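Local coordinates for protein ebony (Drosophila melanogaster, PDB 6DYN) that probably joins beta-alanine to histamine and other biogenic amines, this chain being its C-terminal, amine-selecting condensing domain, here with histamine bound, at residues T162-L167 with Q204-H209. Numbering follows the deposited sequence.
With CA (calcium ion), chain C; HSM (histamine), chain B.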
loop_
_atom_site.group_PDB
_atom_site.type_symbol
_atom_site.label_atom_id
_atom_site.label_comp_id
_atom_site.label_asym_id
_atom_site.label_seq_id
_atom_site.Cartn_x
_atom_site.Cartn_y
_atom_site.Cartn_z
ATOM N N THR A 162 6.724 0.763 0.896
ATOM C CA THR A 162 7.371 1.351 -0.268
ATOM C C THR A 162 6.408 2.360 -0.880
ATOM O O THR A 162 5.324 1.990 -1.329
ATOM C CB THR A 162 7.779 0.287 -1.290
ATOM O OG1 THR A 162 8.631 -0.649 -0.642
ATOM C CG2 THR A 162 8.596 0.900 -2.411
ATOM N N ASN A 163 6.799 3.624 -0.889
ATOM C CA ASN A 163 5.949 4.695 -1.384
ATOM C C ASN A 163 6.360 5.039 -2.808
ATOM O O ASN A 163 7.532 5.339 -3.065
ATOM C CB ASN A 163 6.026 5.899 -0.454
ATOM C CG ASN A 163 5.187 5.683 0.799
ATOM O OD1 ASN A 163 4.033 5.302 0.702
ATOM N ND2 ASN A 163 5.784 5.845 1.966
ATOM N N THR A 164 5.394 4.966 -3.735
ATOM C CA THR A 164 5.681 5.061 -5.161
ATOM C C THR A 164 5.076 6.290 -5.825
ATOM O O THR A 164 5.246 6.475 -7.035
ATOM C CB THR A 164 5.186 3.800 -5.882
ATOM O OG1 THR A 164 3.827 3.576 -5.535
ATOM C CG2 THR A 164 6.020 2.568 -5.469
ATOM N N SER A 165 4.376 7.129 -5.083
ATOM C CA SER A 165 3.905 8.369 -5.667
ATOM C C SER A 165 4.469 9.543 -4.885
ATOM O O SER A 165 4.808 9.409 -3.702
ATOM C CB SER A 165 2.376 8.448 -5.674
ATOM O OG SER A 165 1.884 8.722 -4.374
ATOM N N PRO A 166 4.585 10.707 -5.518
ATOM C CA PRO A 166 5.133 11.862 -4.795
ATOM C C PRO A 166 4.347 12.218 -3.538
ATOM O O PRO A 166 4.962 12.528 -2.509
ATOM C CB PRO A 166 5.084 12.969 -5.855
ATOM C CG PRO A 166 5.166 12.245 -7.146
ATOM C CD PRO A 166 4.368 10.994 -6.945
ATOM N N LEU A 167 3.012 12.127 -3.574
ATOM C CA LEU A 167 2.209 12.492 -2.409
ATOM C C LEU A 167 2.475 11.556 -1.243
ATOM O O LEU A 167 2.625 12.006 -0.103
ATOM C CB LEU A 167 0.711 12.481 -2.747
ATOM C CG LEU A 167 -0.306 12.709 -1.616
ATOM C CD1 LEU A 167 -0.091 14.000 -0.854
ATOM C CD2 LEU A 167 -1.730 12.716 -2.193
ATOM N N GLN A 204 11.111 9.695 -11.205
ATOM C CA GLN A 204 10.168 8.799 -10.532
ATOM C C GLN A 204 10.936 7.787 -9.687
ATOM O O GLN A 204 11.719 6.984 -10.219
ATOM C CB GLN A 204 9.249 8.083 -11.522
ATOM C CG GLN A 204 8.238 7.167 -10.819
ATOM C CD GLN A 204 7.254 6.463 -11.755
ATOM O OE1 GLN A 204 7.124 6.809 -12.923
ATOM N NE2 GLN A 204 6.546 5.478 -11.227
ATOM N N ARG A 205 10.699 7.829 -8.378
ATOM C CA ARG A 205 11.372 7.010 -7.383
ATOM C C ARG A 205 10.414 5.994 -6.763
ATOM O O ARG A 205 9.195 6.157 -6.765
ATOM C CB ARG A 205 11.970 7.883 -6.267
ATOM C CG ARG A 205 12.507 9.254 -6.690
ATOM C CD ARG A 205 13.584 9.160 -7.767
ATOM N NE ARG A 205 14.760 8.476 -7.252
ATOM C CZ ARG A 205 15.850 8.215 -7.961
ATOM N NH1 ARG A 205 15.918 8.572 -9.225
ATOM N NH2 ARG A 205 16.867 7.588 -7.399
ATOM N N ALA A 206 10.985 4.912 -6.251
ATOM C CA ALA A 206 10.321 4.067 -5.271
ATOM C C ALA A 206 11.137 4.226 -4.004
ATOM O O ALA A 206 12.350 3.976 -4.010
ATOM C CB ALA A 206 10.259 2.597 -5.707
ATOM N N ILE A 207 10.497 4.679 -2.938
ATOM C CA ILE A 207 11.194 4.971 -1.695
ATOM C C ILE A 207 10.691 4.008 -0.640
ATOM O O ILE A 207 9.478 3.927 -0.387
ATOM C CB ILE A 207 11.014 6.432 -1.261
ATOM C CG1 ILE A 207 11.523 7.355 -2.397
ATOM C CG2 ILE A 207 11.748 6.674 0.030
ATOM C CD1 ILE A 207 11.199 8.807 -2.205
ATOM N N VAL A 208 11.620 3.262 -0.058
ATOM C CA VAL A 208 11.329 2.317 1.009
ATOM C C VAL A 208 11.407 3.089 2.309
ATOM O O VAL A 208 12.470 3.618 2.656
ATOM C CB VAL A 208 12.321 1.144 1.015
ATOM C CG1 VAL A 208 12.018 0.224 2.187
ATOM C CG2 VAL A 208 12.246 0.385 -0.274
ATOM N N HIS A 209 10.292 3.140 3.025
ATOM C CA HIS A 209 10.143 3.946 4.227
ATOM C C HIS A 209 9.943 3.046 5.436
ATOM O O HIS A 209 9.303 1.998 5.339
ATOM C CB HIS A 209 8.948 4.898 4.103
ATOM C CG HIS A 209 9.249 6.161 3.360
ATOM N ND1 HIS A 209 8.598 6.512 2.195
ATOM C CD2 HIS A 209 10.115 7.169 3.625
ATOM C CE1 HIS A 209 9.061 7.675 1.766
ATOM N NE2 HIS A 209 9.986 8.093 2.613
HETATM CA CA CA C . 2.306 4.174 1.972
HETATM N N HSM B . 2.835 0.157 -1.588
HETATM C CA HSM B . 3.513 -0.127 -2.844
HETATM C CB HSM B . 3.004 0.827 -3.936
HETATM C CG HSM B . 2.246 0.042 -5.016
HETATM N ND1 HSM B . 1.506 -1.034 -4.817
HETATM C CD2 HSM B . 2.203 0.333 -6.355
HETATM C CE1 HSM B . 1.007 -1.425 -6.006
HETATM N NE2 HSM B . 1.444 -0.568 -6.947
HETATM O O HOH W 1 2.299 2.892 -0.499
HETATM O O HOH W 2 7.138 5.021 -8.406
#
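Asn163 and His209 both set CG anti to the carbonyl carbon and beside the backbone N (chi1 -78° and -83°), which brings amide and imidazole together on one face of an antiparallel strand pair. The pair, 158-163 with 205-212, belongs to the mixed sheet of a GNAT-like (acetyltransferase-type) fold, in which the last strand is inserted between its two predecessors, and it illustrates how a side-chain bond beside a strand ladder can orient a metal ligand. Asn163 and Ile207 form the hydrogen-bonded pair: Asn163 N reaches Ile207 O at 2.7 Å, and Ile207 N returns to Asn163 O at 3.0 Å. Beyond this ladder, Asn163 ND2 donates to His209 ND1 over 2.9 Å in a nearly straight bond (171° at the hydrogen). ND1 lies in the amide plane, yet the amide nitrogen stands well out of the ring plane. Ile207 CG2 lies over one face of the ring near its rim, and helix 166-174 packs on the same side of the sheet through Ala172. Because ND2 is tied down, the amide rotation is fixed and OD1 faces the calcium ion, which it binds at 2.4 Å. Replacing His209 by alanine removes the acceptor of ND2, and the amide would probably be freer to turn, disturbing OD1 at the metal. On the other face the methyl groups meet across the pair: Thr162 CG2 lies 4.1 Å from Ala206 CB, with helix 93-111 packed against this face and its Glu104 hydrogen-bonded to Thr162 OG1. Thr162 O meanwhile serves the ligand, accepting a weak bond from the amine of histamine, a ligand also hydrogen-bonded to Glu32. Where the strands part, a water bridges the loop to the strand entry, donating to Thr164 O at 2.8 Å and to Arg205 O, and accepting from Gln204 NE2 at 2.9 Å.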